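Local coordinates for protein MAU2 chromatid cohesion factor homolog (Saccharomyces cerevisiae, PDB 4XDN) that forms a complex with Scc2 that is required for the association of cohesin with chromosomes and thereby serves sister chromatid cohesion, at residues Q68-L73 with T88-E93; Q58-M63 with I96-N101; L107-L112 with M130-L135; N48-E53 with V367-L372. One frame throughout, in Å; residues are numbered along the deposited sequence.

Interaction 1: residues Q68-L73 with T88-E93; sequences QMFQLL and TFEMVE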
loop_
_atom_site.group_PDB
_atom_site.type_symbol
_atom_site.label_atom_id
_atom_site.label_comp_id
_atom_site.label_asym_id
_atom_site.label_seq_id
_atom_site.Cartn_x
_atom_site.Cartn_y
_atom_site.Cartn_z
ATOM N N GLN A 68 -7.532 28.475 -23.215
ATOM C CA GLN A 68 -8.318 29.323 -24.102
ATOM C C GLN A 68 -7.525 29.691 -25.352
ATOM O O GLN A 68 -8.091 29.809 -26.439
ATOM C CB GLN A 68 -8.772 30.587 -23.371
ATOM C CG GLN A 68 -9.625 30.310 -22.128
ATOM C CD GLN A 68 -11.061 30.805 -22.228
ATOM O OE1 GLN A 68 -11.462 31.427 -23.211
ATOM N NE2 GLN A 68 -11.843 30.530 -21.191
ATOM N N MET A 69 -6.217 29.862 -25.197
ATOM C CA MET A 69 -5.350 30.164 -26.330
ATOM C C MET A 69 -5.242 28.951 -27.254
ATOM O O MET A 69 -5.232 29.092 -28.480
ATOM C CB MET A 69 -3.965 30.600 -25.846
ATOM C CG MET A 69 -3.964 31.935 -25.090
ATOM S SD MET A 69 -4.191 33.381 -26.135
ATOM C CE MET A 69 -2.492 33.789 -26.511
ATOM N N PHE A 70 -5.172 27.758 -26.666
ATOM C CA PHE A 70 -5.193 26.524 -27.446
ATOM C C PHE A 70 -6.509 26.389 -28.208
ATOM O O PHE A 70 -6.520 26.054 -29.394
ATOM C CB PHE A 70 -4.999 25.299 -26.547
ATOM C CG PHE A 70 -3.566 25.030 -26.165
ATOM C CD1 PHE A 70 -2.559 25.041 -27.118
ATOM C CD2 PHE A 70 -3.233 24.754 -24.847
ATOM C CE1 PHE A 70 -1.246 24.787 -26.762
ATOM C CE2 PHE A 70 -1.921 24.503 -24.484
ATOM C CZ PHE A 70 -0.926 24.520 -25.442
ATOM N N GLN A 71 -7.615 26.639 -27.514
ATOM C CA GLN A 71 -8.938 26.559 -28.123
ATOM C C GLN A 71 -9.052 27.561 -29.262
ATOM O O GLN A 71 -9.721 27.313 -30.268
ATOM C CB GLN A 71 -10.026 26.810 -27.080
ATOM C CG GLN A 71 -10.195 25.662 -26.107
ATOM C CD GLN A 71 -11.226 25.934 -25.027
ATOM O OE1 GLN A 71 -11.380 27.063 -24.564
ATOM N NE2 GLN A 71 -11.940 24.891 -24.620
ATOM N N LEU A 72 -8.382 28.693 -29.091
ATOM C CA LEU A 72 -8.351 29.738 -30.100
ATOM C C LEU A 72 -7.782 29.197 -31.408
ATOM O O LEU A 72 -8.307 29.476 -32.484
ATOM C CB LEU A 72 -7.517 30.918 -29.598
ATOM C CG LEU A 72 -7.929 32.346 -29.955
ATOM C CD1 LEU A 72 -9.391 32.631 -29.637
ATOM C CD2 LEU A 72 -7.029 33.299 -29.191
ATOM N N LEU A 73 -6.714 28.411 -31.304
ATOM C CA LEU A 73 -6.078 27.822 -32.473
ATOM C C LEU A 73 -7.011 26.849 -33.185
ATOM O O LEU A 73 -7.116 26.866 -34.409
ATOM C CB LEU A 73 -4.785 27.102 -32.075
ATOM C CG LEU A 73 -3.623 27.992 -31.630
ATOM C CD1 LEU A 73 -2.479 27.152 -31.080
ATOM C CD2 LEU A 73 -3.137 28.861 -32.783
ATOM N N THR A 88 -4.064 19.774 -29.777
ATOM C CA THR A 88 -5.129 19.089 -29.056
ATOM C C THR A 88 -4.572 18.316 -27.867
ATOM O O THR A 88 -5.143 18.353 -26.779
ATOM C CB THR A 88 -5.897 18.127 -29.980
ATOM O OG1 THR A 88 -6.488 18.873 -31.050
ATOM C CG2 THR A 88 -6.997 17.394 -29.217
ATOM N N PHE A 89 -3.456 17.624 -28.078
ATOM C CA PHE A 89 -2.829 16.838 -27.019
ATOM C C PHE A 89 -2.368 17.720 -25.858
ATOM O O PHE A 89 -2.627 17.402 -24.697
ATOM C CB PHE A 89 -1.642 16.041 -27.572
ATOM C CG PHE A 89 -2.032 14.902 -28.489
ATOM C CD1 PHE A 89 -3.279 14.298 -28.398
ATOM C CD2 PHE A 89 -1.138 14.430 -29.437
ATOM C CE1 PHE A 89 -3.625 13.253 -29.240
ATOM C CE2 PHE A 89 -1.481 13.387 -30.278
ATOM C CZ PHE A 89 -2.724 12.799 -30.178
ATOM N N GLU A 90 -1.690 18.824 -26.166
ATOM C CA GLU A 90 -1.221 19.738 -25.127
ATOM C C GLU A 90 -2.397 20.336 -24.367
ATOM O O GLU A 90 -2.376 20.421 -23.138
ATOM C CB GLU A 90 -0.371 20.855 -25.728
ATOM C CG GLU A 90 0.995 20.409 -26.204
ATOM C CD GLU A 90 1.802 21.551 -26.783
ATOM O OE1 GLU A 90 2.100 22.507 -26.039
ATOM O OE2 GLU A 90 2.133 21.496 -27.985
ATOM N N MET A 91 -3.422 20.747 -25.106
ATOM C CA MET A 91 -4.622 21.308 -24.500
ATOM C C MET A 91 -5.329 20.296 -23.606
ATOM O O MET A 91 -5.638 20.588 -22.452
ATOM C CB MET A 91 -5.585 21.792 -25.581
ATOM C CG MET A 91 -6.962 22.154 -25.052
ATOM S SD MET A 91 -8.097 22.716 -26.323
ATOM C CE MET A 91 -9.620 22.615 -25.395
ATOM N N VAL A 92 -5.602 19.116 -24.157
ATOM C CA VAL A 92 -6.332 18.078 -23.441
ATOM C C VAL A 92 -5.547 17.620 -22.218
ATOM O O VAL A 92 -6.131 17.252 -21.202
ATOM C CB VAL A 92 -6.633 16.872 -24.362
ATOM C CG1 VAL A 92 -7.024 15.639 -23.554
ATOM C CG2 VAL A 92 -7.735 17.228 -25.342
ATOM N N GLU A 93 -4.223 17.644 -22.326
ATOM C CA GLU A 93 -3.356 17.310 -21.203
ATOM C C GLU A 93 -3.704 18.187 -20.001
ATOM O O GLU A 93 -3.693 17.728 -18.858
ATOM C CB GLU A 93 -1.887 17.490 -21.590
ATOM C CG GLU A 93 -0.892 16.979 -20.561
ATOM C CD GLU A 93 -0.678 15.480 -20.639
ATOM O OE1 GLU A 93 0.228 14.982 -19.938
ATOM O OE2 GLU A 93 -1.404 14.797 -21.396
#
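One face of the Phe-70 ring lies on the backbone at Met-91, whose N sits 4.0 Å above the ring plane of Phe-70 and off toward the rim, while the Glu-90 carboxylate approaches the far end of the ring obliquely, its plane turned 73° from that of the ring. The pair illustrates the antiparallel helix packing of the tetratricopeptide-like array of the Scc4/Mau2 family: the short axes pass 9.6 Å apart with N-to-C directions at 149°. Carbon contacts do most of the work. Phe-70 CZ touches Glu-90 CB at 3.7 Å, and Phe-70 CB meets Met-91 CB, also at 3.7 Å. Replacing Phe-70 by an alanine would probably open a gap between the helices and uncover the backbone at Met-91 and the Glu-90 methylene. The acid end of Glu-90 is occupied by Tyr-33, Gln-37 and Arg-40 of helix 29-45 and by Lys-86, so this buried carboxylate is well matched by polar and positive neighbours. Met-91 runs extended past the root of Phe-70, its CG turned opposite the backbone N (chi1 169°), and Met-91 CG comes to 4.0 Å from Phe-70 CB.

Interaction 2: residues Q58-M63 with I96-N101; sequences QYYGLM and IQETYN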
loop_
_atom_site.group_PDB
_atom_site.type_symbol
_atom_site.label_atom_id
_atom_site.label_comp_id
_atom_site.label_asym_id
_atom_site.label_seq_id
_atom_site.Cartn_x
_atom_site.Cartn_y
_atom_site.Cartn_z
ATOM N N GLN A 58 -4.442 32.670 -9.326
ATOM C CA GLN A 58 -3.434 33.048 -10.308
ATOM C C GLN A 58 -2.936 31.832 -11.077
ATOM O O GLN A 58 -2.755 31.892 -12.293
ATOM C CB GLN A 58 -2.258 33.750 -9.630
ATOM C CG GLN A 58 -2.634 35.036 -8.919
ATOM C CD GLN A 58 -1.699 36.176 -9.251
ATOM O OE1 GLN A 58 -1.546 36.551 -10.415
ATOM N NE2 GLN A 58 -1.059 36.732 -8.229
ATOM N N TYR A 59 -2.710 30.734 -10.363
ATOM C CA TYR A 59 -2.244 29.505 -10.991
ATOM C C TYR A 59 -3.238 29.024 -12.039
ATOM O O TYR A 59 -2.863 28.713 -13.166
ATOM C CB TYR A 59 -2.023 28.409 -9.948
ATOM C CG TYR A 59 -1.741 27.051 -10.555
ATOM C CD1 TYR A 59 -0.453 26.686 -10.922
ATOM C CD2 TYR A 59 -2.765 26.137 -10.765
ATOM C CE1 TYR A 59 -0.192 25.448 -11.479
ATOM C CE2 TYR A 59 -2.514 24.896 -11.322
ATOM C CZ TYR A 59 -1.226 24.558 -11.677
ATOM O OH TYR A 59 -0.972 23.322 -12.232
ATOM N N TYR A 60 -4.508 28.966 -11.661
ATOM C CA TYR A 60 -5.543 28.495 -12.567
ATOM C C TYR A 60 -5.934 29.585 -13.563
ATOM O O TYR A 60 -6.479 29.294 -14.625
ATOM C CB TYR A 60 -6.762 28.016 -11.775
ATOM C CG TYR A 60 -6.626 26.606 -11.239
ATOM C CD1 TYR A 60 -6.098 25.591 -12.027
ATOM C CD2 TYR A 60 -7.022 26.288 -9.947
ATOM C CE1 TYR A 60 -5.967 24.307 -11.551
ATOM C CE2 TYR A 60 -6.895 24.999 -9.459
ATOM C CZ TYR A 60 -6.366 24.013 -10.269
ATOM O OH TYR A 60 -6.234 22.726 -9.805
ATOM N N GLY A 61 -5.646 30.836 -13.221
ATOM C CA GLY A 61 -5.820 31.930 -14.155
ATOM C C GLY A 61 -4.913 31.725 -15.353
ATOM O O GLY A 61 -5.313 31.941 -16.499
ATOM N N LEU A 62 -3.687 31.291 -15.083
ATOM C CA LEU A 62 -2.722 31.009 -16.137
ATOM C C LEU A 62 -3.153 29.807 -16.971
ATOM O O LEU A 62 -3.086 29.843 -18.200
ATOM C CB LEU A 62 -1.336 30.762 -15.539
ATOM C CG LEU A 62 -0.674 31.979 -14.886
ATOM C CD1 LEU A 62 0.487 31.545 -14.012
ATOM C CD2 LEU A 62 -0.207 32.968 -15.945
ATOM N N MET A 63 -3.595 28.744 -16.302
ATOM C CA MET A 63 -4.030 27.537 -16.996
ATOM C C MET A 63 -5.254 27.816 -17.856
ATOM O O MET A 63 -5.387 27.282 -18.957
ATOM C CB MET A 63 -4.341 26.421 -15.997
ATOM C CG MET A 63 -3.117 25.836 -15.315
ATOM S SD MET A 63 -1.906 25.194 -16.486
ATOM C CE MET A 63 -0.755 24.395 -15.365
ATOM N N ILE A 96 -7.238 17.367 -18.534
ATOM C CA ILE A 96 -7.174 16.140 -17.755
ATOM C C ILE A 96 -6.523 16.372 -16.390
ATOM O O ILE A 96 -6.964 15.812 -15.384
ATOM C CB ILE A 96 -6.401 15.050 -18.534
ATOM C CG1 ILE A 96 -7.210 14.624 -19.761
ATOM C CG2 ILE A 96 -6.123 13.835 -17.657
ATOM C CD1 ILE A 96 -6.467 13.710 -20.717
ATOM N N GLN A 97 -5.485 17.200 -16.355
ATOM C CA GLN A 97 -4.691 17.380 -15.141
ATOM C C GLN A 97 -5.138 18.559 -14.277
ATOM O O GLN A 97 -4.843 18.593 -13.082
ATOM C CB GLN A 97 -3.217 17.555 -15.504
ATOM C CG GLN A 97 -2.575 16.315 -16.109
ATOM C CD GLN A 97 -1.084 16.481 -16.324
ATOM O OE1 GLN A 97 -0.506 17.513 -15.981
ATOM N NE2 GLN A 97 -0.450 15.462 -16.894
ATOM N N GLU A 98 -5.848 19.515 -14.870
ATOM C CA GLU A 98 -6.176 20.763 -14.178
ATOM C C GLU A 98 -7.671 20.939 -13.908
ATOM O O GLU A 98 -8.050 21.732 -13.048
ATOM C CB GLU A 98 -5.660 21.959 -14.989
ATOM C CG GLU A 98 -4.205 21.830 -15.435
ATOM C CD GLU A 98 -3.236 21.709 -14.268
ATOM O OE1 GLU A 98 -3.556 22.203 -13.166
ATOM O OE2 GLU A 98 -2.151 21.120 -14.455
ATOM N N THR A 99 -8.509 20.193 -14.629
ATOM C CA THR A 99 -9.960 20.390 -14.584
ATOM C C THR A 99 -10.738 19.097 -14.343
ATOM O O THR A 99 -10.157 18.017 -14.246
ATOM C CB THR A 99 -10.477 21.009 -15.903
ATOM O OG1 THR A 99 -10.380 20.048 -16.961
ATOM C CG2 THR A 99 -9.675 22.248 -16.279
ATOM N N TYR A 100 -12.061 19.230 -14.255
ATOM C CA TYR A 100 -12.967 18.085 -14.189
ATOM C C TYR A 100 -13.729 17.916 -15.504
ATOM O O TYR A 100 -14.667 17.123 -15.592
ATOM C CB TYR A 100 -13.965 18.246 -13.038
ATOM C CG TYR A 100 -13.348 18.189 -11.660
ATOM C CD1 TYR A 100 -12.719 17.037 -11.205
ATOM C CD2 TYR A 100 -13.412 19.280 -10.804
ATOM C CE1 TYR A 100 -12.160 16.979 -9.946
ATOM C CE2 TYR A 100 -12.858 19.229 -9.540
ATOM C CZ TYR A 100 -12.235 18.077 -9.115
ATOM O OH TYR A 100 -11.681 18.027 -7.857
ATOM N N ASN A 101 -13.325 18.668 -16.522
ATOM C CA ASN A 101 -14.000 18.635 -17.814
ATOM C C ASN A 101 -13.530 17.455 -18.658
ATOM O O ASN A 101 -12.862 17.622 -19.681
ATOM C CB ASN A 101 -13.774 19.955 -18.551
ATOM C CG ASN A 101 -14.363 21.135 -17.808
ATOM O OD1 ASN A 101 -13.821 21.575 -16.795
ATOM N ND2 ASN A 101 -15.482 21.649 -18.301
#
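Tyr-59, Tyr-60 and Met-63 of helix 53-76 converge on a single acid, Glu-98, at the end of helix 81-98. Along 96-101, Glu-98 carries the whole contact. A bend about its CB-CG bond (chi2 -61°) folds the carboxylate back toward the tyrosines. Tyr-59 OH donates to Glu-98 OE1 at 3.0 Å, arriving from above the carboxylate plane, 38° out of it. The same oxygen, Glu-98 OE1, lies near the plane of the Tyr-60 ring at its edge, 3.6 Å from Tyr-60 CE1. From another direction the Met-63 methyl, CE, reaches Glu-98 OE2 at 3.7 Å. Within their own helix the two rings also meet, Tyr-59 CD2 lying 3.6 Å above the plane of the Tyr-60 ring, toward its rim. Thr-99 is the first residue past the helix; its OG1 accepts from Asn-101 N at 3.3 Å in an ST turn. Asn-101 sits at the N-cap position just before helix 102-119, and its amide instead binds the backbone of the chain of another protein, as does Tyr-60 OH. Ser-368 hydrogen-bonds Glu-98 OE2, and Met-369 N hydrogen-bonds Tyr-59 OH. Glu-98 is thus a buried acid held through both oxygens by hydroxyl groups; such neighbours would probably stabilise a negative charge and fix the rotation of the carboxylate, tying two helices to a remote part of the chain.

Interaction 3: residues L107-L112 with M130-L135; sequences LYISSL and MRCEFL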
loop_
_atom_site.group_PDB
_atom_site.type_symbol
_atom_site.label_atom_id
_atom_site.label_comp_id
_atom_site.label_asym_id
_atom_site.label_seq_id
_atom_site.Cartn_x
_atom_site.Cartn_y
_atom_site.Cartn_z
ATOM N N LEU A 107 -14.335 14.587 -26.089
ATOM C CA LEU A 107 -14.878 15.043 -27.365
ATOM C C LEU A 107 -13.772 15.521 -28.294
ATOM O O LEU A 107 -13.812 15.272 -29.498
ATOM C CB LEU A 107 -15.898 16.165 -27.154
ATOM C CG LEU A 107 -17.299 15.763 -26.680
ATOM C CD1 LEU A 107 -18.149 17.004 -26.452
ATOM C CD2 LEU A 107 -17.984 14.833 -27.675
ATOM N N TYR A 108 -12.783 16.209 -27.732
ATOM C CA TYR A 108 -11.666 16.706 -28.520
ATOM C C TYR A 108 -10.837 15.559 -29.087
ATOM O O TYR A 108 -10.472 15.572 -30.263
ATOM C CB TYR A 108 -10.778 17.624 -27.679
ATOM C CG TYR A 108 -11.317 19.031 -27.539
ATOM C CD1 TYR A 108 -11.475 19.849 -28.651
ATOM C CD2 TYR A 108 -11.654 19.546 -26.295
ATOM C CE1 TYR A 108 -11.962 21.134 -28.531
ATOM C CE2 TYR A 108 -12.143 20.830 -26.165
ATOM C CZ TYR A 108 -12.293 21.619 -27.285
ATOM O OH TYR A 108 -12.776 22.897 -27.155
ATOM N N ILE A 109 -10.546 14.567 -28.253
ATOM C CA ILE A 109 -9.738 13.430 -28.680
ATOM C C ILE A 109 -10.503 12.570 -29.683
ATOM O O ILE A 109 -9.935 12.121 -30.677
ATOM C CB ILE A 109 -9.304 12.562 -27.482
ATOM C CG1 ILE A 109 -8.509 13.400 -26.477
ATOM C CG2 ILE A 109 -8.468 11.370 -27.946
ATOM C CD1 ILE A 109 -7.240 14.028 -27.041
ATOM N N SER A 110 -11.786 12.345 -29.420
ATOM C CA SER A 110 -12.624 11.575 -30.331
ATOM C C SER A 110 -12.694 12.250 -31.695
ATOM O O SER A 110 -12.593 11.590 -32.729
ATOM C CB SER A 110 -14.032 11.406 -29.761
ATOM O OG SER A 110 -14.006 10.623 -28.583
ATOM N N SER A 111 -12.865 13.568 -31.687
ATOM C CA SER A 111 -12.883 14.349 -32.918
ATOM C C SER A 111 -11.551 14.235 -33.640
ATOM O O SER A 111 -11.509 14.016 -34.849
ATOM C CB SER A 111 -13.192 15.817 -32.624
ATOM O OG SER A 111 -14.528 15.980 -32.187
ATOM N N LEU A 112 -10.462 14.384 -32.892
ATOM C CA LEU A 112 -9.125 14.286 -33.464
ATOM C C LEU A 112 -8.906 12.918 -34.097
ATOM O O LEU A 112 -8.397 12.817 -35.213
ATOM C CB LEU A 112 -8.065 14.545 -32.394
ATOM C CG LEU A 112 -6.609 14.514 -32.864
ATOM C CD1 LEU A 112 -6.338 15.620 -33.875
ATOM C CD2 LEU A 112 -5.672 14.635 -31.676
ATOM N N MET A 130 -2.665 6.244 -31.894
ATOM C CA MET A 130 -2.449 5.408 -30.723
ATOM C C MET A 130 -2.443 6.240 -29.450
ATOM O O MET A 130 -2.842 5.755 -28.389
ATOM C CB MET A 130 -1.137 4.630 -30.845
ATOM C CG MET A 130 -1.115 3.630 -31.989
ATOM S SD MET A 130 -2.658 2.711 -32.153
ATOM C CE MET A 130 -2.254 1.238 -31.278
ATOM N N ARG A 131 -2.000 7.491 -29.552
ATOM C CA ARG A 131 -2.005 8.370 -28.393
ATOM C C ARG A 131 -3.436 8.789 -28.072
ATOM O O ARG A 131 -3.797 8.936 -26.903
ATOM C CB ARG A 131 -1.123 9.599 -28.617
ATOM C CG ARG A 131 -0.915 10.402 -27.343
ATOM C CD ARG A 131 0.272 11.346 -27.419
ATOM N NE ARG A 131 0.708 11.726 -26.077
ATOM C CZ ARG A 131 0.061 12.589 -25.297
ATOM N NH1 ARG A 131 -1.052 13.173 -25.726
ATOM N NH2 ARG A 131 0.524 12.868 -24.086
ATOM N N CYS A 132 -4.248 8.974 -29.111
ATOM C CA CYS A 132 -5.670 9.242 -28.920
ATOM C C CYS A 132 -6.307 8.102 -28.129
ATOM O O CYS A 132 -7.093 8.336 -27.216
ATOM C CB CYS A 132 -6.392 9.419 -30.262
ATOM S SG CYS A 132 -6.064 10.978 -31.130
ATOM N N GLU A 133 -5.949 6.870 -28.479
ATOM C CA GLU A 133 -6.500 5.695 -27.813
ATOM C C GLU A 133 -6.004 5.595 -26.373
ATOM O O GLU A 133 -6.741 5.181 -25.481
ATOM C CB GLU A 133 -6.132 4.421 -28.580
ATOM C CG GLU A 133 -6.776 4.304 -29.961
ATOM C CD GLU A 133 -8.291 4.194 -29.908
ATOM O OE1 GLU A 133 -8.831 3.759 -28.873
ATOM O OE2 GLU A 133 -8.943 4.545 -30.911
ATOM N N PHE A 134 -4.752 5.977 -26.153
ATOM C CA PHE A 134 -4.175 5.947 -24.818
ATOM C C PHE A 134 -4.886 6.954 -23.915
ATOM O O PHE A 134 -5.227 6.646 -22.779
ATOM C CB PHE A 134 -2.676 6.241 -24.874
ATOM C CG PHE A 134 -1.938 5.847 -23.627
ATOM C CD1 PHE A 134 -1.536 4.535 -23.432
ATOM C CD2 PHE A 134 -1.643 6.787 -22.652
ATOM C CE1 PHE A 134 -0.857 4.167 -22.286
ATOM C CE2 PHE A 134 -0.963 6.424 -21.501
ATOM C CZ PHE A 134 -0.569 5.113 -21.319
ATOM N N LEU A 135 -5.120 8.154 -24.433
ATOM C CA LEU A 135 -5.862 9.157 -23.686
ATOM C C LEU A 135 -7.285 8.682 -23.408
ATOM O O LEU A 135 -7.807 8.872 -22.314
ATOM C CB LEU A 135 -5.891 10.485 -24.447
ATOM C CG LEU A 135 -4.552 11.214 -24.579
ATOM C CD1 LEU A 135 -4.683 12.405 -25.520
ATOM C CD2 LEU A 135 -4.048 11.659 -23.224
#
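The antiparallel pairing of helices that follow one another in the chain, the basic unit of an alpha-solenoid, is exemplified by Ile-109 on helix 102-119 set against Cys-132 and Leu-135 on helix 126-144. The short axes approach to 9.6 Å at 153°, and the CA atoms of Ile-109 and Cys-132 come within 5.8 Å. The two branches of Ile-109 divide the labour. Ile-109 CG2, anti to the backbone N, presses on the other helix, 3.4 Å from Cys-132 O and 3.7 Å from Cys-132 CB. The other branch crosses Leu-135 at about a right angle, and Ile-109 CD1 meets Leu-135 CD1 at 3.4 Å, a tight fit. One turn on, Leu-112 brings CD2 to 3.7 Å from Cys-132 SG. Were an alanine to stand at Ile-109, the loss of both branches would be likely to open a gap above the Cys-132 backbone and set the Leu-135 end free to turn. Val-92 and Phe-89 of helix 81-98 close in on Ile-109 and Leu-112 respectively, so a third helix backs the same seam. No hydrogen bond joins the two segments; sulfur and methyl groups fill the interface, as is typical of helix packing in tetratricopeptide-type arrays.

Interaction 4: residues N48-E53 with V367-L372; sequences NKIGSE and VSMNEL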
loop_
_atom_site.group_PDB
_atom_site.type_symbol
_atom_site.label_atom_id
_atom_site.label_comp_id
_atom_site.label_asym_id
_atom_site.label_seq_id
_atom_site.Cartn_x
_atom_site.Cartn_y
_atom_site.Cartn_z
ATOM N N ASN A 48 4.668 25.083 -6.983
ATOM C CA ASN A 48 5.048 24.738 -5.616
ATOM C C ASN A 48 4.981 25.932 -4.667
ATOM O O ASN A 48 5.481 25.859 -3.546
ATOM C CB ASN A 48 6.462 24.152 -5.588
ATOM C CG ASN A 48 7.528 25.188 -5.891
ATOM O OD1 ASN A 48 7.335 26.066 -6.729
ATOM N ND2 ASN A 48 8.661 25.088 -5.206
ATOM N N LYS A 49 4.359 27.021 -5.116
ATOM C CA LYS A 49 4.326 28.267 -4.350
ATOM C C LYS A 49 2.904 28.736 -4.038
ATOM O O LYS A 49 2.696 29.898 -3.693
ATOM C CB LYS A 49 5.066 29.374 -5.109
ATOM C CG LYS A 49 6.489 29.016 -5.502
ATOM C CD LYS A 49 7.258 30.230 -6.009
ATOM C CE LYS A 49 7.671 31.167 -4.873
ATOM N NZ LYS A 49 8.632 30.527 -3.929
ATOM N N ILE A 50 1.929 27.841 -4.157
ATOM C CA ILE A 50 0.545 28.193 -3.854
ATOM C C ILE A 50 0.290 28.000 -2.364
ATOM O O ILE A 50 0.212 26.870 -1.879
ATOM C CB ILE A 50 -0.459 27.356 -4.680
ATOM C CG1 ILE A 50 -0.324 27.675 -6.170
ATOM C CG2 ILE A 50 -1.892 27.642 -4.251
ATOM C CD1 ILE A 50 0.723 26.867 -6.883
ATOM N N GLY A 51 0.168 29.115 -1.648
ATOM C CA GLY A 51 -0.037 29.099 -0.211
ATOM C C GLY A 51 -1.314 29.796 0.220
ATOM O O GLY A 51 -1.577 29.931 1.415
ATOM N N SER A 52 -2.112 30.236 -0.747
ATOM C CA SER A 52 -3.362 30.926 -0.446
ATOM C C SER A 52 -4.336 30.844 -1.616
ATOM O O SER A 52 -3.996 30.341 -2.690
ATOM C CB SER A 52 -3.089 32.391 -0.099
ATOM O OG SER A 52 -2.540 33.080 -1.209
ATOM N N GLU A 53 -5.550 31.342 -1.398
ATOM C CA GLU A 53 -6.570 31.360 -2.440
ATOM C C GLU A 53 -6.126 32.232 -3.606
ATOM O O GLU A 53 -6.350 31.894 -4.767
ATOM C CB GLU A 53 -7.902 31.869 -1.885
ATOM C CG GLU A 53 -9.045 31.849 -2.894
ATOM C CD GLU A 53 -9.429 30.445 -3.319
ATOM O OE1 GLU A 53 -9.026 29.480 -2.635
ATOM O OE2 GLU A 53 -10.135 30.305 -4.338
ATOM N N VAL A 367 5.564 20.303 -13.511
ATOM C CA VAL A 367 4.422 19.419 -13.336
ATOM C C VAL A 367 3.264 20.183 -12.723
ATOM O O VAL A 367 3.456 21.225 -12.095
ATOM C CB VAL A 367 4.774 18.218 -12.446
ATOM C CG1 VAL A 367 5.765 17.315 -13.153
ATOM C CG2 VAL A 367 5.333 18.690 -11.103
ATOM N N SER A 368 2.062 19.656 -12.912
ATOM C CA SER A 368 0.865 20.281 -12.378
ATOM C C SER A 368 0.970 20.474 -10.874
ATOM O O SER A 368 1.582 19.665 -10.171
ATOM C CB SER A 368 -0.366 19.435 -12.707
ATOM O OG SER A 368 -1.544 20.041 -12.212
ATOM N N MET A 369 0.385 21.562 -10.386
ATOM C CA MET A 369 0.222 21.756 -8.955
ATOM C C MET A 369 -0.464 20.531 -8.362
ATOM O O MET A 369 -0.162 20.112 -7.247
ATOM C CB MET A 369 -0.594 23.019 -8.679
ATOM C CG MET A 369 -0.955 23.246 -7.210
ATOM S SD MET A 369 -2.360 24.356 -7.029
ATOM C CE MET A 369 -3.689 23.319 -7.643
ATOM N N ASN A 370 -1.388 19.956 -9.125
ATOM C CA ASN A 370 -2.166 18.819 -8.658
ATOM C C ASN A 370 -1.330 17.545 -8.540
ATOM O O ASN A 370 -1.657 16.655 -7.757
ATOM C CB ASN A 370 -3.357 18.591 -9.588
ATOM C CG ASN A 370 -4.332 19.756 -9.574
ATOM O OD1 ASN A 370 -4.993 20.014 -8.567
ATOM N ND2 ASN A 370 -4.428 20.464 -10.694
ATOM N N GLU A 371 -0.252 17.458 -9.313
ATOM C CA GLU A 371 0.700 16.366 -9.154
ATOM C C GLU A 371 1.445 16.530 -7.834
ATOM O O GLU A 371 1.617 15.569 -7.086
ATOM C CB GLU A 371 1.685 16.318 -10.325
ATOM C CG GLU A 371 2.840 15.332 -10.141
ATOM C CD GLU A 371 2.376 13.907 -9.878
ATOM O OE1 GLU A 371 1.282 13.531 -10.355
ATOM O OE2 GLU A 371 3.108 13.159 -9.193
ATOM N N LEU A 372 1.883 17.752 -7.549
ATOM C CA LEU A 372 2.555 18.034 -6.290
ATOM C C LEU A 372 1.592 17.810 -5.129
ATOM O O LEU A 372 1.995 17.364 -4.057
ATOM C CB LEU A 372 3.090 19.465 -6.263
ATOM C CG LEU A 372 4.027 19.880 -7.402
ATOM C CD1 LEU A 372 4.563 21.283 -7.150
ATOM C CD2 LEU A 372 5.174 18.895 -7.584
#
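Ile-50, in the loop between helices 29-45 and 53-76, meets Met-369 in the first turn of helix 369-398, and next to it Asn-48 meets Leu-372. The close-packed part is apolar. Ile-50 and Met-369 cross at about a right angle, with Ile-50 CD1 4.0 Å from Met-369 SD and equally near Met-369 CG. An extended start (CG opposite the backbone N, chi1 174°) carries the Met-369 sulfur to the isoleucine, and a bend at chi3 turns the methyl aside. Leu-56 of helix 53-76 touches both residues, and the chain of another protein packs on them as well. Toward the more exposed side the contact thins out: of the Asn-48 side chain, CB alone takes part, 3.8 Å from Leu-372 CD1. The Asn-48 amide leads away, with ND2 bound to the carbonyl O of Ile-362, and the neighbouring Lys-49 is exposed. Helix 369-398 is capped at its N-terminus by Ser-368, whose OG accepts from Asn-370 N at 3.1 Å with an N-H...O angle of 150°. Asn-370 ND2 also donates to Ser-368 OG at 3.3 Å, the oxygen lying 24° out of the Asn-370 amide plane. With no hydrogen bond between loop and helix, their match rests on the shape of methyl and thioether groups, while the polar bonds that fix each partner are made within the helix start, to other parts of the protein or, for the Ile-50 backbone, to the chain of another protein.

Overall arrangement
Interactions 1 to 3 lie in the N-terminal helices, on the same side of the chain's centre; interaction 4 joins the loop 48-53 to helix 369-398. Interactions 1 and 2 share helices 53-76 and 81-98, with centres about 12 Å apart; interaction 3 lies about 13 Å from interaction 1 and continues the packing to helices 102-119 and 126-144. Along the chain, interaction 1 is nested within interaction 2, interaction 3 follows both, and interaction 4 encloses them all. By closing a loop of 313 residues, interaction 4, centred about 11 Å from interaction 2, ties the array built by successive local pairings to the later helices, beside the chain of another protein, probably Scc2.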